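Local coordinates for pyruvate carboxylase n-terminal domain (Aquifex aeolicus, PDB 1ULZ), which forms the biotin carboxylase part of pyruvate carboxylase, a multidomain protein with a Rossmann-like N-terminal domain and an ATP-grasp core, at residues N87-F90 with A91-E95; N179-Q182 with A183-A187; W391-T394 with W395-V399. The protein carries 1 engineered substitution. All blocks are in the same frame, centred on the assembly; numbering follows the deposited sequence.

In the fold
The three contacts are worked examples of one principle, that side chains close in sequence meet where a helix, or the turn leading into one, brings them together. Contact 1 lies in the first turns of a helix, contact 2 within a helix, and contact 3 where a strand turns into a helix. They follow one another along the chain, in the N-terminal, ATP-grasp and C-terminal regions of the biotin carboxylase. None touches another. From centre to centre, contacts 1 and 2 are about 46 Å apart, contacts 1 and 3, which lie on opposite sides of the chain's centre, about 41 Å, and contacts 2 and 3 about 51 Å; nearest atoms never come closer than about 31 Å.

Contact 1 (N87-F90 with A91-E95); sequences NAEF and AKMCE
Phe90 carries its ring with CG anti to the backbone N (chi1 180°), whereas Cys94, one turn later, sets SG anti to its own carbonyl carbon (chi1 -78°), and this pairing brings sulfur and ring together along the helix surface. Cys94 SG sits above one face of the phenyl group, 3.9 Å from the centroid of the Phe90 ring and 18° off its normal, displaced toward the rim. The nearest ring atom is Phe90 CZ, 3.7 Å from Cys94 SG. The pair is thus a sulfur-aromatic contact spaced i to i+4, and the backbone ties the same two residues, Cys94 N donating to Phe90 O at 2.9 Å.

Upstream, Asn87 starts the helix twice over. Its side-chain OD1 accepts from Phe90 N at 2.8 Å, the donor approaching well out of the plane of the side-chain carbonyl, while its main-chain O takes the first backbone bond, from Ala91 N, at 3.1 Å. The cap therefore holds the very residue whose ring receives the sulfur.

On another side of the helix, Glu89 and Met93 extend alongside one another in the same direction, Glu89 CG lying 4.1 Å from Met93 SD. Lys92 stretches away from the contact to a salt bridge with Glu96. The apolar part faces inward: Phe90, Ala91 and Cys94 all pack on Phe101 of strand 100-101, and Phe90 and Met93 also reach Ile66 of helix 62-71.

Seen as a whole, this is the Asn-capped opening of the helix in a beta-alpha-beta unit, in which helix 88-96 connects the parallel strands 76-78 and 100-101 of the Rossmann-like N-terminal domain.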
# COMPACT_ATOMS: atom_id res chain seq x y z
N ASN A 87 12.56 25.03 -14.37
CA ASN A 87 12.93 25.96 -15.42
C ASN A 87 12.03 27.18 -15.27
O ASN A 87 10.88 27.18 -15.73
CB ASN A 87 12.71 25.31 -16.79
CG ASN A 87 13.24 26.14 -17.93
OD1 ASN A 87 12.85 27.30 -18.10
ND2 ASN A 87 14.12 25.56 -18.73
N ALA A 88 12.54 28.23 -14.62
CA ALA A 88 11.75 29.44 -14.39
C ALA A 88 11.20 30.02 -15.69
O ALA A 88 10.10 30.55 -15.72
CB ALA A 88 12.58 30.49 -13.65
N GLU A 89 11.98 29.91 -16.77
CA GLU A 89 11.56 30.43 -18.06
C GLU A 89 10.31 29.72 -18.58
O GLU A 89 9.36 30.36 -19.03
CB GLU A 89 12.70 30.28 -19.08
CG GLU A 89 12.47 31.00 -20.39
CD GLU A 89 13.62 30.82 -21.38
OE1 GLU A 89 13.53 31.37 -22.50
OE2 GLU A 89 14.62 30.13 -21.04
N PHE A 90 10.32 28.39 -18.53
CA PHE A 90 9.18 27.60 -18.99
C PHE A 90 7.94 27.97 -18.19
O PHE A 90 6.86 28.16 -18.74
CB PHE A 90 9.49 26.10 -18.85
CG PHE A 90 8.36 25.21 -19.29
CD1 PHE A 90 7.84 25.32 -20.58
CD2 PHE A 90 7.82 24.27 -18.43
CE1 PHE A 90 6.80 24.50 -20.98
CE2 PHE A 90 6.78 23.45 -18.83
CZ PHE A 90 6.27 23.56 -20.10
N ALA A 91 8.11 28.06 -16.87
CA ALA A 91 7.00 28.40 -15.99
C ALA A 91 6.43 29.77 -16.39
O ALA A 91 5.21 29.95 -16.41
CB ALA A 91 7.48 28.44 -14.54
N LYS A 92 7.31 30.70 -16.72
CA LYS A 92 6.89 32.04 -17.13
C LYS A 92 6.11 31.95 -18.44
O LYS A 92 5.02 32.52 -18.58
CB LYS A 92 8.12 32.94 -17.30
CG LYS A 92 7.84 34.39 -17.66
CD LYS A 92 9.15 35.19 -17.69
CE LYS A 92 8.95 36.65 -18.12
NZ LYS A 92 8.48 36.75 -19.53
N MET A 93 6.66 31.23 -19.41
CA MET A 93 6.00 31.06 -20.69
C MET A 93 4.60 30.45 -20.54
O MET A 93 3.66 30.88 -21.21
CB MET A 93 6.88 30.20 -21.61
CG MET A 93 8.14 30.89 -22.08
SD MET A 93 9.38 29.75 -22.76
CE MET A 93 8.56 29.22 -24.28
N CYS A 94 4.46 29.48 -19.64
CA CYS A 94 3.16 28.85 -19.42
C CYS A 94 2.14 29.89 -18.96
O CYS A 94 1.02 29.95 -19.48
CB CYS A 94 3.27 27.75 -18.35
SG CYS A 94 3.99 26.20 -18.92
N GLU A 95 2.53 30.69 -17.98
CA GLU A 95 1.65 31.73 -17.44
C GLU A 95 1.20 32.67 -18.56
O GLU A 95 0.01 32.89 -18.74
CB GLU A 95 2.38 32.54 -16.37
CG GLU A 95 1.49 33.54 -15.64
CD GLU A 95 2.27 34.44 -14.69
OE1 GLU A 95 2.93 35.39 -15.17
OE2 GLU A 95 2.22 34.19 -13.47

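Contact 2 (N179-Q182 with A183-A187); sequences NYEQ and ASREA
Gln182 and Glu186 make the tightest side-chain meeting here: Gln182 NE2 donates to Glu186 OE1 at 2.6 Å, with an N-H...O angle of 163°. A bend at chi2 (57°) turns the Gln182 amide along the helix. The oxygen lies nearly in the plane of that amide but is approached on the anti side, from somewhat out of the carboxylate plane, and the two flat groups stand 69° apart. The other carboxylate oxygen, Glu186 OE2, is held by a salt bridge to Arg168 and a hydrogen bond from Gly164 N, which fixes the group from both oxygens. Close packing continues at Ala183, whose CB is 3.2 Å from Asn179 O, and at Ser184, whose OG lies 3.0 Å from Tyr180 O and 3.2 Å from Glu181 O.

The exposed side is looser. Arg185 folds back so that one guanidinium face lies over Glu181 O, while Gln182 OE1 sits at the edge, 3.6 Å from Arg185 NH1. Glu181 lies near the arginine's charge, but Glu181 OE1 and Arg185 NH2 stay 4.4 Å apart, too far for a salt bridge.

Within the ATP-grasp region, helix 173-189 lays Ala183 against Arg168 of strand 168-170 and Leu196 of strand 196-200, while Asn179 and Tyr180 rest on Leu156 of strand 154-158.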
# COMPACT_ATOMS: atom_id res chain seq x y z
N ASN A 179 47.82 25.94 8.12
CA ASN A 179 47.13 25.91 6.84
C ASN A 179 47.00 27.32 6.25
O ASN A 179 47.07 27.50 5.04
CB ASN A 179 45.73 25.30 6.98
CG ASN A 179 45.77 23.80 7.11
OD1 ASN A 179 46.53 23.13 6.42
ND2 ASN A 179 44.93 23.25 7.98
N TYR A 180 46.82 28.30 7.12
CA TYR A 180 46.69 29.68 6.67
C TYR A 180 48.00 30.17 6.06
O TYR A 180 48.00 30.83 5.03
CB TYR A 180 46.30 30.60 7.84
CG TYR A 180 45.94 32.00 7.39
CD1 TYR A 180 44.62 32.34 7.12
CD2 TYR A 180 46.92 32.96 7.19
CE1 TYR A 180 44.29 33.60 6.66
CE2 TYR A 180 46.60 34.23 6.72
CZ TYR A 180 45.28 34.54 6.46
OH TYR A 180 44.95 35.80 5.99
N GLU A 181 49.11 29.85 6.71
CA GLU A 181 50.42 30.27 6.23
C GLU A 181 50.79 29.58 4.92
O GLU A 181 51.30 30.22 4.00
CB GLU A 181 51.48 30.01 7.30
CG GLU A 181 51.07 30.58 8.65
CD GLU A 181 52.21 30.66 9.64
OE1 GLU A 181 53.01 29.70 9.73
OE2 GLU A 181 52.30 31.68 10.35
N GLN A 182 50.52 28.28 4.84
CA GLN A 182 50.83 27.52 3.63
C GLN A 182 50.01 28.03 2.46
O GLN A 182 50.51 28.13 1.33
CB GLN A 182 50.52 26.03 3.85
CG GLN A 182 50.70 25.16 2.61
CD GLN A 182 52.10 25.23 2.00
OE1 GLN A 182 53.10 25.25 2.72
NE2 GLN A 182 52.17 25.25 0.67
N ALA A 183 48.75 28.36 2.73
CA ALA A 183 47.86 28.85 1.70
C ALA A 183 48.26 30.23 1.19
O ALA A 183 48.24 30.48 -0.02
CB ALA A 183 46.42 28.88 2.22
N SER A 184 48.60 31.14 2.10
CA SER A 184 48.98 32.49 1.70
C SER A 184 50.35 32.47 1.05
O SER A 184 50.69 33.34 0.24
CB SER A 184 48.96 33.45 2.90
OG SER A 184 49.75 32.97 3.97
N ARG A 185 51.13 31.46 1.40
CA ARG A 185 52.47 31.29 0.86
C ARG A 185 52.33 30.93 -0.61
O ARG A 185 53.00 31.49 -1.48
CB ARG A 185 53.17 30.18 1.63
CG ARG A 185 54.59 29.90 1.22
CD ARG A 185 55.23 29.00 2.26
NE ARG A 185 55.34 29.66 3.56
CZ ARG A 185 55.02 29.09 4.72
NH1 ARG A 185 54.57 27.83 4.75
NH2 ARG A 185 55.16 29.76 5.86
N GLU A 186 51.42 29.99 -0.89
CA GLU A 186 51.18 29.56 -2.26
C GLU A 186 50.62 30.69 -3.11
O GLU A 186 50.90 30.77 -4.31
CB GLU A 186 50.22 28.36 -2.27
CG GLU A 186 50.82 27.13 -1.62
CD GLU A 186 49.85 25.98 -1.54
OE1 GLU A 186 50.23 24.91 -1.02
OE2 GLU A 186 48.70 26.16 -2.01
N ALA A 187 49.82 31.56 -2.50
CA ALA A 187 49.24 32.68 -3.24
C ALA A 187 50.29 33.72 -3.62
O ALA A 187 50.30 34.23 -4.74
CB ALA A 187 48.13 33.33 -2.40

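Contact 3 (W391-T394 with W395-V399); sequences WAPT and WDEAV
Thr394, Glu397 and Ala392 bury the most surface where the chain leaves a strand and starts a helix. Thr394 occupies the N-cap position, and its main-chain O receives the hydrogen bond from Ala398 N at 3.0 Å, which closes the first helical turn. In its side chain, a chi1 of 63° turns OG1 back over the main chain, toward Glu397, and Thr394 OG1 is modelled 2.7 Å from Glu397 OE2 as a donor to the carboxylate. The exact position of that hydroxyl is doubtful, however, so the bond is likely rather than precise.

Glu397, extended beyond CG, reaches back across the turn. Its OE2 also lies 3.5 Å from Thr394 CG2, and the Glu397 side chain crosses that of Pro393 at about a right angle, with Glu397 OE2 3.7 Å from Pro393 CB.

Ala392, for its part, aims its methyl group at the helix. Ala392 CB comes to 3.3 Å from Ala398 N and 3.5 Å from Ala398 CA, a tight fit, and also meets Glu397 CB at 3.7 Å. The last residue of the strand thus packs directly against the opening turn, with Pro393 and the N-cap residue Thr394 between them in sequence.

The whole is a strand-to-helix junction with threonine at the N-cap, in the C-terminal domain of the biotin carboxylase. Strand 384-392 runs antiparallel between strands 332-339 and 365-369, with Ala392 bonded through its backbone to Tyr332. From its end, helix 395-407 packs on Ile334 of strand 332-339 through Trp395, Ala398 and Val399, and the Trp395 ring also meets Phe430 of helix 428-432.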
# COMPACT_ATOMS: atom_id res chain seq x y z
N TRP A 391 6.08 0.61 4.94
CA TRP A 391 5.72 1.32 6.16
C TRP A 391 5.49 0.33 7.31
O TRP A 391 5.00 -0.77 7.09
CB TRP A 391 4.44 2.13 5.96
CG TRP A 391 3.98 2.81 7.21
CD1 TRP A 391 4.33 4.06 7.64
CD2 TRP A 391 3.21 2.22 8.27
NE1 TRP A 391 3.83 4.28 8.90
CE2 TRP A 391 3.14 3.17 9.31
CE3 TRP A 391 2.57 0.99 8.44
CZ2 TRP A 391 2.45 2.93 10.50
CZ3 TRP A 391 1.90 0.74 9.62
CH2 TRP A 391 1.85 1.71 10.64
N ALA A 392 5.84 0.74 8.52
CA ALA A 392 5.66 -0.08 9.72
C ALA A 392 5.65 0.83 10.95
O ALA A 392 6.14 1.96 10.89
CB ALA A 392 6.79 -1.11 9.84
N PRO A 393 5.08 0.36 12.07
CA PRO A 393 4.98 1.12 13.33
C PRO A 393 6.32 1.54 13.95
O PRO A 393 6.42 2.59 14.59
CB PRO A 393 4.20 0.18 14.25
CG PRO A 393 3.38 -0.63 13.29
CD PRO A 393 4.36 -0.92 12.19
N THR A 394 7.33 0.70 13.78
CA THR A 394 8.64 0.97 14.35
C THR A 394 9.76 0.81 13.33
O THR A 394 9.60 0.14 12.31
CB THR A 394 8.94 0.02 15.52
OG1 THR A 394 8.98 -1.32 15.03
CG2 THR A 394 7.87 0.15 16.59
N TRP A 395 10.90 1.41 13.63
CA TRP A 395 12.05 1.35 12.74
C TRP A 395 12.49 -0.06 12.37
O TRP A 395 12.68 -0.36 11.20
CB TRP A 395 13.24 2.09 13.37
CG TRP A 395 14.50 1.89 12.60
CD1 TRP A 395 15.61 1.20 13.00
CD2 TRP A 395 14.79 2.38 11.28
NE1 TRP A 395 16.57 1.23 12.01
CE2 TRP A 395 16.09 1.94 10.95
CE3 TRP A 395 14.07 3.14 10.35
CZ2 TRP A 395 16.69 2.24 9.72
CZ3 TRP A 395 14.67 3.44 9.14
CH2 TRP A 395 15.96 2.99 8.83
N ASP A 396 12.64 -0.94 13.36
CA ASP A 396 13.08 -2.29 13.04
C ASP A 396 12.09 -3.08 12.20
O ASP A 396 12.49 -3.85 11.33
CB ASP A 396 13.44 -3.09 14.30
CG ASP A 396 14.17 -4.38 13.97
OD1 ASP A 396 13.55 -5.46 13.99
OD2 ASP A 396 15.38 -4.30 13.66
N GLU A 397 10.79 -2.87 12.45
CA GLU A 397 9.77 -3.56 11.67
C GLU A 397 9.77 -3.08 10.23
O GLU A 397 9.53 -3.86 9.31
CB GLU A 397 8.39 -3.32 12.28
CG GLU A 397 8.27 -3.79 13.70
CD GLU A 397 6.87 -3.65 14.22
OE1 GLU A 397 6.05 -4.57 14.00
OE2 GLU A 397 6.57 -2.61 14.84
N ALA A 398 10.05 -1.80 10.03
CA ALA A 398 10.09 -1.22 8.69
C ALA A 398 11.28 -1.80 7.94
O ALA A 398 11.18 -2.09 6.74
CB ALA A 398 10.20 0.30 8.78
N VAL A 399 12.39 -1.96 8.64
CA VAL A 399 13.59 -2.52 8.04
C VAL A 399 13.33 -3.96 7.59
O VAL A 399 13.65 -4.33 6.46
CB VAL A 399 14.78 -2.52 9.03
CG1 VAL A 399 15.99 -3.20 8.41
CG2 VAL A 399 15.11 -1.08 9.43